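Local coordinates for protein GH62 hydrolase (Scytalidium thermophilum, PDB 4PVA) that probably removes arabinofuranosyl side groups from arabinoxylan, as a family 62 alpha-L-arabinofuranosidase of a thermophilic fungus, at residues A[41-49]-A[330-338]; A[289-299]-A[315-324]. All blocks are in the same frame, centred on the assembly; numbering follows the deposited sequence.

Contact 1: A[41-49]-A[330-338]. With PO4 (phosphate ion), chain F.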
loop_
_atom_site.group_PDB
_atom_site.type_symbol
_atom_site.label_atom_id
_atom_site.label_comp_id
_atom_site.label_asym_id
_atom_site.label_seq_id
_atom_site.Cartn_x
_atom_site.Cartn_y
_atom_site.Cartn_z
ATOM N N ASN A 41 15.110 18.850 0.132
ATOM C CA ASN A 41 16.192 17.894 -0.128
ATOM C C ASN A 41 15.755 16.448 0.105
ATOM O O ASN A 41 16.447 15.657 0.745
ATOM C CB ASN A 41 17.389 18.200 0.771
ATOM C CG ASN A 41 17.999 19.539 0.481
ATOM O OD1 ASN A 41 18.007 19.993 -0.664
ATOM N ND2 ASN A 41 18.529 20.169 1.516
ATOM N N ILE A 42 14.600 16.113 -0.433
ATOM C CA ILE A 42 14.087 14.744 -0.331
ATOM C C ILE A 42 14.966 13.782 -1.144
ATOM O O ILE A 42 15.297 14.054 -2.309
ATOM C CB ILE A 42 12.617 14.721 -0.782
ATOM C CG1 ILE A 42 11.754 15.651 0.083
ATOM C CG2 ILE A 42 12.080 13.304 -0.797
ATOM C CD1 ILE A 42 11.903 15.472 1.571
ATOM N N ALA A 43 15.301 12.635 -0.552
ATOM C CA ALA A 43 16.127 11.637 -1.232
ATOM C C ALA A 43 15.271 10.684 -2.085
ATOM O O ALA A 43 15.643 10.320 -3.205
ATOM C CB ALA A 43 16.984 10.865 -0.242
ATOM N N GLY A 44 14.166 10.177 -1.515
ATOM C CA GLY A 44 13.316 9.189 -2.157
ATOM C C GLY A 44 11.862 9.594 -2.135
ATOM O O GLY A 44 11.385 10.172 -1.158
ATOM N N ILE A 45 11.155 9.247 -3.213
ATOM C CA ILE A 45 9.693 9.261 -3.226
ATOM C C ILE A 45 9.248 7.818 -3.218
ATOM O O ILE A 45 9.687 7.006 -4.023
ATOM C CB ILE A 45 9.121 10.018 -4.448
ATOM C CG1 ILE A 45 9.671 11.465 -4.487
ATOM C CG2 ILE A 45 7.612 10.078 -4.381
ATOM C CD1 ILE A 45 9.194 12.330 -3.362
ATOM N N LYS A 46 8.357 7.523 -2.263
ATOM C CA LYS A 46 8.121 6.170 -1.822
ATOM C C LYS A 46 6.650 5.831 -1.648
ATOM O O LYS A 46 5.799 6.697 -1.484
ATOM C CB LYS A 46 8.805 5.922 -0.483
ATOM C CG LYS A 46 10.312 6.032 -0.545
ATOM C CD LYS A 46 10.986 5.634 0.752
ATOM C CE LYS A 46 10.990 4.139 0.969
ATOM N NZ LYS A 46 11.666 3.804 2.233
ATOM N N ASP A 47 6.375 4.533 -1.671
ATOM C CA ASP A 47 5.154 3.932 -1.145
ATOM C C ASP A 47 3.883 4.651 -1.571
ATOM O O ASP A 47 3.180 5.251 -0.763
ATOM C CB ASP A 47 5.259 3.667 0.356
ATOM C CG ASP A 47 5.469 4.862 1.202
ATOM O OD1 ASP A 47 4.670 5.836 1.092
ATOM O OD2 ASP A 47 6.408 4.833 2.068
ATOM N N PRO A 48 3.536 4.554 -2.864
ATOM C CA PRO A 48 2.374 5.297 -3.363
ATOM C C PRO A 48 1.047 4.603 -3.095
ATOM O O PRO A 48 0.963 3.369 -3.055
ATOM C CB PRO A 48 2.648 5.343 -4.868
ATOM C CG PRO A 48 3.348 4.055 -5.128
ATOM C CD PRO A 48 4.241 3.851 -3.942
ATOM N N THR A 49 0.004 5.398 -2.960
ATOM C CA THR A 49 -1.388 4.936 -3.038
ATOM C C THR A 49 -2.057 5.842 -4.065
ATOM O O THR A 49 -1.704 7.027 -4.151
ATOM C CB THR A 49 -2.091 4.983 -1.659
ATOM O OG1 THR A 49 -3.434 4.531 -1.814
ATOM C CG2 THR A 49 -2.111 6.386 -1.069
ATOM N N TYR A 330 19.901 3.903 4.511
ATOM C CA TYR A 330 18.648 3.373 4.004
ATOM C C TYR A 330 17.643 4.479 3.714
ATOM O O TYR A 330 17.042 4.486 2.639
ATOM C CB TYR A 330 18.063 2.364 4.981
ATOM C CG TYR A 330 16.857 1.708 4.349
ATOM C CD1 TYR A 330 17.007 0.626 3.470
ATOM C CD2 TYR A 330 15.589 2.195 4.554
ATOM C CE1 TYR A 330 15.924 0.077 2.835
ATOM C CE2 TYR A 330 14.501 1.628 3.912
ATOM C CZ TYR A 330 14.699 0.579 3.059
ATOM O OH TYR A 330 13.660 -0.033 2.395
ATOM N N ASN A 331 17.469 5.432 4.618
ATOM C CA ASN A 331 16.470 6.456 4.382
ATOM C C ASN A 331 16.879 7.516 3.374
ATOM O O ASN A 331 16.064 8.327 2.976
ATOM C CB ASN A 331 16.038 7.067 5.690
ATOM C CG ASN A 331 15.262 6.086 6.532
ATOM O OD1 ASN A 331 14.427 5.293 6.042
ATOM N ND2 ASN A 331 15.513 6.141 7.804
ATOM N N ALA A 332 18.116 7.441 2.900
ATOM C CA ALA A 332 18.621 8.296 1.825
ATOM C C ALA A 332 18.618 7.591 0.451
ATOM O O ALA A 332 19.086 8.139 -0.547
ATOM C CB ALA A 332 20.026 8.787 2.166
ATOM N N LEU A 333 18.078 6.385 0.369
ATOM C CA LEU A 333 18.043 5.691 -0.912
ATOM C C LEU A 333 17.250 6.474 -1.930
ATOM O O LEU A 333 16.213 7.017 -1.603
ATOM C CB LEU A 333 17.430 4.311 -0.755
ATOM C CG LEU A 333 18.336 3.217 -0.218
ATOM C CD1 LEU A 333 17.515 1.981 0.147
ATOM C CD2 LEU A 333 19.439 2.852 -1.201
ATOM N N PRO A 334 17.726 6.504 -3.183
ATOM C CA PRO A 334 17.059 7.309 -4.206
ATOM C C PRO A 334 15.877 6.555 -4.871
ATOM O O PRO A 334 15.854 6.285 -6.067
ATOM C CB PRO A 334 18.183 7.592 -5.194
ATOM C CG PRO A 334 19.053 6.395 -5.097
ATOM C CD PRO A 334 19.033 6.023 -3.637
ATOM N N TRP A 335 14.876 6.251 -4.077
ATOM C CA TRP A 335 13.650 5.643 -4.586
ATOM C C TRP A 335 12.928 6.595 -5.518
ATOM O O TRP A 335 12.891 7.815 -5.292
ATOM C CB TRP A 335 12.693 5.241 -3.459
ATOM C CG TRP A 335 13.191 4.222 -2.509
ATOM C CD1 TRP A 335 13.745 4.447 -1.285
ATOM C CD2 TRP A 335 13.149 2.782 -2.663
ATOM N NE1 TRP A 335 14.073 3.243 -0.673
ATOM C CE2 TRP A 335 13.697 2.217 -1.500
ATOM C CE3 TRP A 335 12.707 1.926 -3.675
ATOM C CZ2 TRP A 335 13.794 0.835 -1.306
ATOM C CZ3 TRP A 335 12.818 0.567 -3.484
ATOM C CH2 TRP A 335 13.359 0.038 -2.318
ATOM N N ARG A 336 12.366 6.041 -6.581
ATOM C CA ARG A 336 11.514 6.766 -7.491
ATOM C C ARG A 336 10.236 5.948 -7.691
ATOM O O ARG A 336 10.252 4.733 -7.502
ATOM C CB ARG A 336 12.200 6.940 -8.874
ATOM C CG ARG A 336 13.701 7.293 -8.845
ATOM C CD ARG A 336 13.801 8.664 -8.392
ATOM N NE ARG A 336 15.175 9.161 -8.309
ATOM C CZ ARG A 336 15.717 9.604 -7.187
ATOM N NH1 ARG A 336 15.065 9.526 -6.036
ATOM N NH2 ARG A 336 16.930 10.186 -7.242
ATOM N N LEU A 337 9.136 6.570 -8.080
ATOM C CA LEU A 337 7.919 5.829 -8.436
ATOM C C LEU A 337 7.921 5.411 -9.890
ATOM O O LEU A 337 8.324 6.186 -10.759
ATOM C CB LEU A 337 6.654 6.636 -8.190
ATOM C CG LEU A 337 6.523 7.267 -6.805
ATOM C CD1 LEU A 337 5.201 7.994 -6.694
ATOM C CD2 LEU A 337 6.659 6.223 -5.698
ATOM N N GLY A 338 7.471 4.193 -10.132
ATOM C CA GLY A 338 7.254 3.713 -11.484
ATOM C C GLY A 338 5.936 2.987 -11.560
ATOM O O GLY A 338 5.236 2.841 -10.570
HETATM P P PO4 F . 10.076 0.463 2.683
HETATM O O1 PO4 F . 10.349 -0.739 1.748
HETATM O O2 PO4 F . 9.669 -0.091 4.066
HETATM O O3 PO4 F . 11.392 1.185 2.857
HETATM O O4 PO4 F . 9.030 1.293 2.106
HETATM O O HOH W 1 17.796 11.371 -4.659
HETATM O O HOH W 2 14.423 4.622 1.907
#
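Lys46 lies across one face of the Trp335 indole. Its CE sits 3.8 Å from the centroid of the five-membered ring of Trp335, a CH-pi contact. The lysine chain bends at chi3 (75°), and this turn carries NZ on to the phosphate. Lys46 NZ donates to phosphate O3 at 2.7 Å. Tyr330 OH donates to the same O3 at 2.6 Å, with that oxygen near the plane of the tyrosine ring. A water joins Lys46 NZ to Tyr330 O.

Arg336 is turned back over its own chain by a bend at chi2 (-72°). Its NH1 donates to Ala43 O at 3.0 Å, in the guanidinium plane, and to Trp335 O at 2.9 Å. Trp335 O takes a second bond from Ile45 N at 3.1 Å. These two donors reach it from opposite faces of the carbonyl plane. A leucine in place of Arg336 has no side-chain N-H to offer, so Ala43 O and its water would probably be held less firmly, though the Ile45 N bond to Trp335 O would remain.

Leu337 fills the apolar end. Its CG meets Ile45 CG2 at 3.9 Å, and its CD2 packs on Pro48 CD.

Strand 44-53 is an edge strand of its sheet, on the inner side of the propeller, next to strand 56-65, where Ala43 and Gly44 form a beta bulge opposite Ala64. Strand 336-341 belongs to another sheet, between strands 26-28 and 316-321.

Contact 2: A[289-299]-A[315-324]; sequences WTKSISHGEVI and IQFLYQGVDP. With PO4 (phosphate ion), chain F.
Backbone bonds pair Ser294 with Gln320 and Glu297 with Leu318 as antiparallel hydrogen-bonded pairs. Gln320 N reaches Ser294 O at 2.9 Å, and Glu297 N reaches Leu318 O at the same distance. The register slips by one between these pairs, a beta bulge at the His295 corner. Ile299 N donates almost straight to Gln316 O at 2.8 Å.

Side chains add polar links. Val322 N donates to Thr290 OG1 at 3.0 Å. That hydroxyl donates to Ser292 O, which fixes its rotation. Gln320 NE2 bonds to Ser294 OG, which is also hydrogen-bonded to Glu243. Gln320 OE1 accepts from Asp47 N, which holds the amide in place. The same NE2 and His295 ND1 donate to phosphate O4. The histidine bond, 2.8 Å from ND1 to O4, lies in the ring plane and is nearly straight (174°).

Ring and apolar contacts follow. Ile293 CD1 lies over one face of the Tyr319 ring, 4.1 Å from its centroid. The Trp289 and Tyr319 rings are near parallel but slid apart. Phe317 turns one face to Glu297 N, with its CZ 3.4 Å from Gly296 C. Val298 CG2 packs on Ile315 CG2.

The two segments form the inner, antiparallel part of one blade of the five-bladed beta-propeller of family 62. Strand 296-298 is the edge strand that comes innermost, and the corner beside it presents His295 to the phosphate in the probable substrate pocket.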
loop_
_atom_site.group_PDB
_atom_site.type_symbol
_atom_site.label_atom_id
_atom_site.label_comp_id
_atom_site.label_asym_id
_atom_site.label_seq_id
_atom_site.Cartn_x
_atom_site.Cartn_y
_atom_site.Cartn_z
ATOM N N TRP A 289 15.791 0.250 -14.694
ATOM C CA TRP A 289 16.289 1.179 -13.672
ATOM C C TRP A 289 16.192 0.642 -12.246
ATOM O O TRP A 289 16.623 1.287 -11.306
ATOM C CB TRP A 289 15.520 2.510 -13.774
ATOM C CG TRP A 289 14.026 2.338 -13.598
ATOM C CD1 TRP A 289 13.138 1.883 -14.539
ATOM C CD2 TRP A 289 13.251 2.632 -12.428
ATOM N NE1 TRP A 289 11.864 1.854 -14.010
ATOM C CE2 TRP A 289 11.907 2.338 -12.735
ATOM C CE3 TRP A 289 13.559 3.153 -11.159
ATOM C CZ2 TRP A 289 10.876 2.523 -11.841
ATOM C CZ3 TRP A 289 12.519 3.331 -10.258
ATOM C CH2 TRP A 289 11.191 3.000 -10.614
ATOM N N THR A 290 15.587 -0.517 -12.065
ATOM C CA THR A 290 15.433 -1.118 -10.745
ATOM C C THR A 290 15.349 -2.625 -10.893
ATOM O O THR A 290 14.871 -3.119 -11.930
ATOM C CB THR A 290 14.156 -0.576 -10.059
ATOM O OG1 THR A 290 14.036 -1.098 -8.732
ATOM C CG2 THR A 290 12.909 -0.914 -10.854
ATOM N N LYS A 291 15.866 -3.350 -9.923
ATOM C CA LYS A 291 15.634 -4.787 -9.807
ATOM C C LYS A 291 14.623 -5.142 -8.722
ATOM O O LYS A 291 14.280 -6.272 -8.546
ATOM C CB LYS A 291 16.924 -5.538 -9.507
ATOM C CG LYS A 291 17.888 -5.400 -10.664
ATOM C CD LYS A 291 19.174 -6.166 -10.480
ATOM C CE LYS A 291 19.941 -6.192 -11.779
ATOM N NZ LYS A 291 21.217 -6.931 -11.607
ATOM N N SER A 292 14.155 -4.118 -8.013
ATOM C CA SER A 292 13.169 -4.238 -6.957
ATOM C C SER A 292 11.849 -3.671 -7.405
ATOM O O SER A 292 11.785 -2.586 -7.965
ATOM C CB SER A 292 13.656 -3.497 -5.721
ATOM O OG SER A 292 14.599 -4.313 -5.031
ATOM N N ILE A 293 10.781 -4.402 -7.095
ATOM C CA ILE A 293 9.398 -3.958 -7.259
ATOM C C ILE A 293 8.855 -3.879 -5.826
ATOM O O ILE A 293 8.536 -4.921 -5.231
ATOM C CB ILE A 293 8.569 -4.928 -8.102
ATOM C CG1 ILE A 293 9.276 -5.244 -9.447
ATOM C CG2 ILE A 293 7.172 -4.369 -8.289
ATOM C CD1 ILE A 293 9.426 -4.071 -10.409
ATOM N N SER A 294 8.786 -2.675 -5.260
ATOM C CA SER A 294 8.590 -2.512 -3.817
ATOM C C SER A 294 7.400 -1.632 -3.455
ATOM O O SER A 294 7.093 -0.679 -4.156
ATOM C CB SER A 294 9.882 -1.975 -3.218
ATOM O OG SER A 294 9.795 -1.694 -1.838
ATOM N N HIS A 295 6.761 -1.964 -2.338
ATOM C CA HIS A 295 5.798 -1.131 -1.646
ATOM C C HIS A 295 4.821 -0.458 -2.568
ATOM O O HIS A 295 4.531 0.728 -2.435
ATOM C CB HIS A 295 6.495 -0.093 -0.742
ATOM C CG HIS A 295 5.733 0.215 0.513
ATOM N ND1 HIS A 295 6.345 0.673 1.662
ATOM C CD2 HIS A 295 4.421 0.127 0.799
ATOM C CE1 HIS A 295 5.425 0.843 2.603
ATOM N NE2 HIS A 295 4.254 0.504 2.106
ATOM N N GLY A 296 4.193 -1.221 -3.433
ATOM C CA GLY A 296 3.323 -0.682 -4.463
ATOM C C GLY A 296 1.846 -0.836 -4.140
ATOM O O GLY A 296 1.439 -1.519 -3.183
ATOM N N GLU A 297 1.019 -0.210 -4.966
ATOM C CA GLU A 297 -0.417 -0.316 -4.867
ATOM C C GLU A 297 -1.025 -0.287 -6.239
ATOM O O GLU A 297 -0.575 0.449 -7.153
ATOM C CB GLU A 297 -1.024 0.846 -4.059
ATOM C CG GLU A 297 -1.315 0.518 -2.605
ATOM C CD GLU A 297 -2.235 1.545 -1.949
ATOM O OE1 GLU A 297 -3.243 1.922 -2.599
ATOM O OE2 GLU A 297 -1.996 1.921 -0.786
ATOM N N VAL A 298 -2.110 -1.009 -6.410
ATOM C CA VAL A 298 -2.935 -0.929 -7.617
ATOM C C VAL A 298 -3.640 0.422 -7.691
ATOM O O VAL A 298 -4.227 0.896 -6.689
ATOM C CB VAL A 298 -3.990 -2.071 -7.612
ATOM C CG1 VAL A 298 -4.924 -1.958 -8.808
ATOM C CG2 VAL A 298 -3.304 -3.417 -7.572
ATOM N N ILE A 299 -3.639 1.039 -8.845
ATOM C CA ILE A 299 -4.403 2.264 -9.066
ATOM C C ILE A 299 -5.865 1.891 -9.180
ATOM O O ILE A 299 -6.269 1.158 -10.086
ATOM C CB ILE A 299 -3.944 3.002 -10.328
ATOM C CG1 ILE A 299 -2.449 3.310 -10.292
ATOM C CG2 ILE A 299 -4.727 4.313 -10.468
ATOM C CD1 ILE A 299 -1.930 3.971 -11.550
ATOM N N ILE A 315 -4.455 -4.460 -14.579
ATOM C CA ILE A 315 -3.984 -3.802 -13.372
ATOM C C ILE A 315 -2.854 -2.843 -13.721
ATOM O O ILE A 315 -1.934 -3.190 -14.518
ATOM C CB ILE A 315 -3.464 -4.834 -12.359
ATOM C CG1 ILE A 315 -4.615 -5.668 -11.827
ATOM C CG2 ILE A 315 -2.705 -4.149 -11.222
ATOM C CD1 ILE A 315 -4.193 -6.805 -10.923
ATOM N N GLN A 316 -2.900 -1.682 -13.108
ATOM C CA GLN A 316 -1.777 -0.761 -13.063
ATOM C C GLN A 316 -1.325 -0.634 -11.632
ATOM O O GLN A 316 -2.126 -0.290 -10.774
ATOM C CB GLN A 316 -2.158 0.570 -13.648
ATOM C CG GLN A 316 -2.217 0.382 -15.153
ATOM C CD GLN A 316 -2.494 1.633 -15.917
ATOM O OE1 GLN A 316 -3.324 2.497 -15.495
ATOM N NE2 GLN A 316 -1.806 1.754 -17.112
ATOM N N PHE A 317 -0.088 -0.958 -11.374
ATOM C CA PHE A 317 0.476 -1.049 -10.021
ATOM C C PHE A 317 1.605 -0.020 -9.982
ATOM O O PHE A 317 2.630 -0.138 -10.674
ATOM C CB PHE A 317 0.930 -2.489 -9.766
ATOM C CG PHE A 317 1.444 -2.794 -8.381
ATOM C CD1 PHE A 317 0.567 -3.111 -7.355
ATOM C CD2 PHE A 317 2.808 -2.974 -8.126
ATOM C CE1 PHE A 317 1.004 -3.536 -6.129
ATOM C CE2 PHE A 317 3.261 -3.413 -6.882
ATOM C CZ PHE A 317 2.349 -3.667 -5.872
ATOM N N LEU A 318 1.417 1.022 -9.183
ATOM C CA LEU A 318 2.410 2.045 -8.981
ATOM C C LEU A 318 3.317 1.555 -7.846
ATOM O O LEU A 318 2.814 1.081 -6.820
ATOM C CB LEU A 318 1.662 3.324 -8.623
ATOM C CG LEU A 318 2.336 4.662 -8.784
ATOM C CD1 LEU A 318 2.731 4.931 -10.214
ATOM C CD2 LEU A 318 1.403 5.752 -8.300
ATOM N N TYR A 319 4.615 1.636 -8.005
ATOM C CA TYR A 319 5.565 1.050 -7.075
ATOM C C TYR A 319 6.792 1.913 -6.894
ATOM O O TYR A 319 7.014 2.876 -7.648
ATOM C CB TYR A 319 5.953 -0.379 -7.522
ATOM C CG TYR A 319 6.863 -0.401 -8.766
ATOM C CD1 TYR A 319 6.353 -0.318 -10.051
ATOM C CD2 TYR A 319 8.215 -0.502 -8.607
ATOM C CE1 TYR A 319 7.202 -0.321 -11.134
ATOM C CE2 TYR A 319 9.092 -0.508 -9.674
ATOM C CZ TYR A 319 8.566 -0.419 -10.954
ATOM O OH TYR A 319 9.473 -0.505 -12.007
ATOM N N GLN A 320 7.589 1.630 -5.860
ATOM C CA GLN A 320 8.870 2.282 -5.665
ATOM C C GLN A 320 9.990 1.359 -6.151
ATOM O O GLN A 320 10.015 0.174 -5.873
ATOM C CB GLN A 320 9.082 2.724 -4.225
ATOM C CG GLN A 320 9.266 1.577 -3.217
ATOM C CD GLN A 320 9.230 1.979 -1.760
ATOM O OE1 GLN A 320 8.658 2.999 -1.405
ATOM N NE2 GLN A 320 9.839 1.178 -0.910
ATOM N N GLY A 321 10.912 1.953 -6.919
ATOM C CA GLY A 321 12.101 1.254 -7.405
ATOM C C GLY A 321 13.321 2.093 -7.134
ATOM O O GLY A 321 13.230 3.276 -6.771
ATOM N N VAL A 322 14.473 1.476 -7.264
ATOM C CA VAL A 322 15.715 2.160 -6.937
ATOM C C VAL A 322 16.829 1.541 -7.736
ATOM O O VAL A 322 16.820 0.355 -8.000
ATOM C CB VAL A 322 15.978 2.060 -5.403
ATOM C CG1 VAL A 322 16.221 0.649 -4.949
ATOM C CG2 VAL A 322 17.126 2.950 -4.974
ATOM N N ASP A 323 17.807 2.366 -8.101
ATOM C CA ASP A 323 19.002 1.891 -8.783
ATOM C C ASP A 323 19.660 0.836 -7.904
ATOM O O ASP A 323 19.960 1.113 -6.739
ATOM C CB ASP A 323 19.938 3.097 -8.988
ATOM C CG ASP A 323 21.232 2.753 -9.719
ATOM O OD1 ASP A 323 21.608 1.582 -9.812
ATOM O OD2 ASP A 323 21.876 3.735 -10.160
ATOM N N PRO A 324 19.864 -0.394 -8.424
ATOM C CA PRO A 324 20.423 -1.475 -7.618
ATOM C C PRO A 324 21.832 -1.206 -7.138
ATOM O O PRO A 324 22.275 -1.854 -6.196
ATOM C CB PRO A 324 20.365 -2.706 -8.549
ATOM C CG PRO A 324 20.213 -2.174 -9.904
ATOM C CD PRO A 324 19.559 -0.830 -9.800
HETATM P P PO4 F . 10.076 0.463 2.683
HETATM O O1 PO4 F . 10.349 -0.739 1.748
HETATM O O2 PO4 F . 9.669 -0.091 4.066
HETATM O O3 PO4 F . 11.392 1.185 2.857
HETATM O O4 PO4 F . 9.030 1.293 2.106
HETATM O O HOH W 3 16.753 -2.312 -7.437
HETATM O O HOH W 4 -5.433 -0.759 -11.956
#

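Contacts 1 and 2 have centres about 11 Å apart and share one blade, in which strands 316-321 and 336-341 are neighbours. Contact 1 joins that blade to strand 44-53 of another. Two probable hydrogen bonds tie the contacts directly: Asp47 N to Gln320 OE1 at 2.8 Å, and Thr49 OG1 to Glu297 OE1 at 2.7 Å. The phosphate gathers donors from both, since 41-49 and 330-338 hold one of its oxygens while 289-299 and 315-324 hold another. Arg251 adds a further bond. The ion probably came from the crystallisation liquor, and may mark where a polar part of the substrate binds.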